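PDB 3KD4: putative protease from Parabacteroides distasonis ATCC 8503, which is of unknown function but may act as an exported protease. Local coordinates for residues 468-476 against 490-500. Sequence-based numbering, arbitrary orientation.
Sequences VVRTIELNK and LIHEWTNPDNR
I472 and W494 face each other where strand 468-474 packs against helix 490-495, their CA atoms 7.1 Å apart. The axes approach to 9.5 Å at 155° between N-to-C directions, a nearly antiparallel helix-on-sheet packing: the helix that follows the central strand of a five-stranded sheet folds back over it, within the DUF3858 region. R470, I472 and L474, alternate residues of the strand, point at the helix, and I472 and L474 also touch I401 of a loop.

W494 stands between two of them. With its CG anti to the backbone N (chi1 -175°), the indole reaches across to the strand; I472 CG2 makes a CH-pi contact on one face, 3.6 Å from the six-membered ring centroid, while the R470 guanidinium stacks on the opposite face, planes 17° apart and CZ 4.3 Å from the same centroid, a cation-pi geometry. W494 NE1 is tied to D402 OD2. Farther along, L474 CD2 meets L490 CD1 at 3.7 Å.

The bend at chi3 of R470 turns its guanidinium toward the C-terminal end of the helix, where NH2 at 2.9 Å and NH1 at 3.2 Å both donate to W494 O, which lies in the guanidinium plane. R500 CG packs over the other guanidinium face. With an alanine here the guanidinium is gone, which would probably leave W494 O without either of its two donors and the indole without its stacked cation. Water 1 accepts from R470 NH2 and donates to E493 O, which N499 ND2 also meets on a lone pair at 2.7 Å.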
loop_
_atom_site.group_PDB
_atom_site.type_symbol
_atom_site.label_atom_id
_atom_site.label_comp_id
_atom_site.label_asym_id
_atom_site.label_seq_id
_atom_site.Cartn_x
_atom_site.Cartn_y
_atom_site.Cartn_z
ATOM N N VAL A 468 5.994 35.757 11.084
ATOM C CA VAL A 468 6.618 35.060 9.981
ATOM C C VAL A 468 5.597 34.130 9.361
ATOM O O VAL A 468 5.086 33.263 10.060
ATOM C CB VAL A 468 7.835 34.252 10.467
ATOM C CG1 VAL A 468 8.508 33.535 9.272
ATOM C CG2 VAL A 468 8.817 35.158 11.188
ATOM N N VAL A 469 5.301 34.282 8.066
ATOM C CA VAL A 469 4.376 33.344 7.389
ATOM C C VAL A 469 5.137 32.492 6.359
ATOM O O VAL A 469 5.777 33.021 5.457
ATOM C CB VAL A 469 3.180 34.065 6.716
ATOM C CG1 VAL A 469 2.210 33.055 6.070
ATOM C CG2 VAL A 469 2.443 34.970 7.714
ATOM N N ARG A 470 5.083 31.177 6.518
ATOM C CA ARG A 470 5.646 30.257 5.529
ATOM C C ARG A 470 4.514 29.538 4.816
ATOM O O ARG A 470 3.613 29.037 5.479
ATOM C CB ARG A 470 6.553 29.227 6.206
ATOM C CG ARG A 470 7.652 29.831 7.097
ATOM C CD ARG A 470 8.569 28.743 7.571
ATOM N NE ARG A 470 9.411 28.322 6.458
ATOM C CZ ARG A 470 9.788 27.077 6.206
ATOM N NH1 ARG A 470 9.379 26.071 6.957
ATOM N NH2 ARG A 470 10.578 26.849 5.174
ATOM N N THR A 471 4.569 29.499 3.482
ATOM C CA THR A 471 3.631 28.751 2.657
ATOM C C THR A 471 4.338 27.802 1.677
ATOM O O THR A 471 5.470 28.081 1.202
ATOM C CB THR A 471 2.713 29.692 1.834
ATOM O OG1 THR A 471 3.459 30.257 0.750
ATOM C CG2 THR A 471 2.175 30.829 2.713
ATOM N N ILE A 472 3.694 26.657 1.407
ATOM C CA ILE A 472 4.104 25.763 0.324
ATOM C C ILE A 472 2.883 25.229 -0.391
ATOM O O ILE A 472 1.898 24.920 0.266
ATOM C CB ILE A 472 5.010 24.617 0.809
ATOM C CG1 ILE A 472 5.404 23.700 -0.381
ATOM C CG2 ILE A 472 4.393 23.820 2.010
ATOM C CD1 ILE A 472 6.519 22.714 -0.053
ATOM N N GLU A 473 2.926 25.161 -1.724
ATOM C CA GLU A 473 1.918 24.426 -2.467
ATOM C C GLU A 473 2.629 23.512 -3.446
ATOM O O GLU A 473 3.609 23.918 -4.086
ATOM C CB GLU A 473 0.953 25.349 -3.198
ATOM C CG GLU A 473 1.631 26.237 -4.211
ATOM C CD GLU A 473 0.663 27.165 -4.947
ATOM O OE1 GLU A 473 -0.274 27.708 -4.303
ATOM O OE2 GLU A 473 0.867 27.356 -6.171
ATOM N N LEU A 474 2.180 22.263 -3.506
ATOM C CA LEU A 474 2.674 21.333 -4.468
ATOM C C LEU A 474 1.455 20.859 -5.266
ATOM O O LEU A 474 0.481 20.335 -4.699
ATOM C CB LEU A 474 3.437 20.189 -3.783
ATOM C CG LEU A 474 4.706 20.514 -3.000
ATOM C CD1 LEU A 474 5.290 19.227 -2.338
ATOM C CD2 LEU A 474 5.788 21.189 -3.868
ATOM N N ASN A 475 1.502 21.077 -6.582
ATOM C CA ASN A 475 0.329 20.921 -7.452
ATOM C C ASN A 475 0.403 19.786 -8.474
ATOM O O ASN A 475 -0.415 19.707 -9.343
ATOM C CB ASN A 475 0.080 22.219 -8.192
ATOM C CG ASN A 475 -0.062 23.406 -7.256
ATOM O OD1 ASN A 475 -0.800 23.348 -6.258
ATOM N ND2 ASN A 475 0.639 24.511 -7.579
ATOM N N LYS A 476 1.388 18.917 -8.367
ATOM C CA LYS A 476 1.520 17.752 -9.253
ATOM C C LYS A 476 1.988 16.612 -8.345
ATOM O O LYS A 476 2.680 16.847 -7.373
ATOM C CB LYS A 476 2.531 18.060 -10.366
ATOM C CG LYS A 476 2.757 16.980 -11.381
ATOM C CD LYS A 476 3.621 17.522 -12.532
ATOM C CE LYS A 476 4.185 16.458 -13.485
ATOM N NZ LYS A 476 3.229 15.347 -13.822
ATOM N N LEU A 490 11.798 22.888 -4.240
ATOM C CA LEU A 490 10.674 23.357 -3.440
ATOM C C LEU A 490 10.658 22.694 -2.088
ATOM O O LEU A 490 10.544 23.367 -1.033
ATOM C CB LEU A 490 9.326 23.111 -4.158
ATOM C CG LEU A 490 9.095 23.813 -5.500
ATOM C CD1 LEU A 490 7.739 23.398 -6.166
ATOM C CD2 LEU A 490 9.158 25.350 -5.345
ATOM N N ILE A 491 10.766 21.358 -2.104
ATOM C CA ILE A 491 10.640 20.577 -0.874
ATOM C C ILE A 491 11.788 20.952 0.053
ATOM O O ILE A 491 11.612 21.154 1.255
ATOM C CB ILE A 491 10.603 19.028 -1.137
ATOM C CG1 ILE A 491 9.311 18.672 -1.872
ATOM C CG2 ILE A 491 10.726 18.266 0.183
ATOM C CD1 ILE A 491 9.378 17.325 -2.680
ATOM N N HIS A 492 12.961 21.066 -0.528
ATOM C CA HIS A 492 14.126 21.471 0.236
ATOM C C HIS A 492 13.987 22.908 0.818
ATOM O O HIS A 492 14.393 23.171 1.942
ATOM C CB HIS A 492 15.358 21.334 -0.658
ATOM C CG HIS A 492 16.612 21.865 -0.053
ATOM N ND1 HIS A 492 17.253 21.232 0.993
ATOM C CD2 HIS A 492 17.369 22.941 -0.369
ATOM C CE1 HIS A 492 18.330 21.924 1.323
ATOM N NE2 HIS A 492 18.431 22.958 0.503
ATOM N N GLU A 493 13.405 23.826 0.053
ATOM C CA GLU A 493 13.202 25.191 0.568
ATOM C C GLU A 493 12.328 25.138 1.809
ATOM O O GLU A 493 12.580 25.856 2.790
ATOM C CB GLU A 493 12.595 26.118 -0.486
ATOM C CG GLU A 493 12.536 27.598 -0.022
ATOM C CD GLU A 493 13.420 28.524 -0.843
ATOM O OE1 GLU A 493 14.443 28.078 -1.372
ATOM O OE2 GLU A 493 13.056 29.708 -0.962
ATOM N N TRP A 494 11.342 24.245 1.797
ATOM C CA TRP A 494 10.466 24.070 2.946
ATOM C C TRP A 494 11.169 23.459 4.160
ATOM O O TRP A 494 11.002 23.956 5.274
ATOM C CB TRP A 494 9.231 23.227 2.588
ATOM C CG TRP A 494 8.282 23.152 3.712
ATOM C CD1 TRP A 494 8.126 22.129 4.572
ATOM C CD2 TRP A 494 7.369 24.171 4.123
ATOM N NE1 TRP A 494 7.175 22.440 5.527
ATOM C CE2 TRP A 494 6.677 23.686 5.253
ATOM C CE3 TRP A 494 7.059 25.439 3.642
ATOM C CZ2 TRP A 494 5.687 24.431 5.908
ATOM C CZ3 TRP A 494 6.062 26.189 4.285
ATOM C CH2 TRP A 494 5.384 25.676 5.400
ATOM N N THR A 495 11.934 22.392 3.948
ATOM C CA THR A 495 12.442 21.586 5.064
ATOM C C THR A 495 13.790 22.078 5.602
ATOM O O THR A 495 14.112 21.803 6.740
ATOM C CB THR A 495 12.598 20.099 4.700
ATOM O OG1 THR A 495 13.511 19.966 3.594
ATOM C CG2 THR A 495 11.216 19.468 4.319
ATOM N N ASN A 496 14.580 22.767 4.786
ATOM C CA ASN A 496 15.938 23.217 5.212
ATOM C C ASN A 496 15.829 24.063 6.482
ATOM O O ASN A 496 15.205 25.120 6.460
ATOM C CB ASN A 496 16.569 24.040 4.101
ATOM C CG ASN A 496 17.990 24.448 4.394
ATOM O OD1 ASN A 496 18.815 23.610 4.692
ATOM N ND2 ASN A 496 18.305 25.748 4.221
ATOM N N PRO A 497 16.388 23.584 7.600
ATOM C CA PRO A 497 16.225 24.255 8.909
ATOM C C PRO A 497 16.685 25.706 8.927
ATOM O O PRO A 497 16.091 26.525 9.627
ATOM C CB PRO A 497 17.116 23.426 9.855
ATOM C CG PRO A 497 17.324 22.122 9.173
ATOM C CD PRO A 497 17.219 22.369 7.689
ATOM N N ASP A 498 17.731 26.033 8.164
ATOM C CA ASP A 498 18.191 27.427 8.088
ATOM C C ASP A 498 17.070 28.364 7.669
ATOM O O ASP A 498 17.059 29.536 8.029
ATOM C CB ASP A 498 19.347 27.578 7.099
ATOM C CG ASP A 498 20.648 27.114 7.659
ATOM O OD1 ASP A 498 20.710 26.920 8.888
ATOM O OD2 ASP A 498 21.604 26.927 6.873
ATOM N N ASN A 499 16.112 27.855 6.907
ATOM C CA ASN A 499 15.049 28.722 6.403
ATOM C C ASN A 499 14.046 29.097 7.466
ATOM O O ASN A 499 13.195 29.929 7.236
ATOM C CB ASN A 499 14.391 28.070 5.175
ATOM C CG ASN A 499 15.372 27.860 4.037
ATOM O OD1 ASN A 499 16.430 28.491 4.002
ATOM N ND2 ASN A 499 15.002 27.026 3.058
ATOM N N ARG A 500 14.195 28.523 8.653
ATOM C CA ARG A 500 13.355 28.857 9.822
ATOM C C ARG A 500 14.098 29.669 10.896
ATOM O O ARG A 500 13.571 29.890 12.020
ATOM C CB ARG A 500 12.798 27.555 10.447
ATOM C CG ARG A 500 11.665 26.966 9.674
ATOM C CD ARG A 500 11.064 25.717 10.343
ATOM N NE ARG A 500 11.952 24.563 10.247
ATOM C CZ ARG A 500 12.691 24.074 11.236
ATOM N NH1 ARG A 500 12.665 24.577 12.459
ATOM N NH2 ARG A 500 13.460 23.038 11.011
HETATM O O HOH W 1 11.516 28.660 3.465
#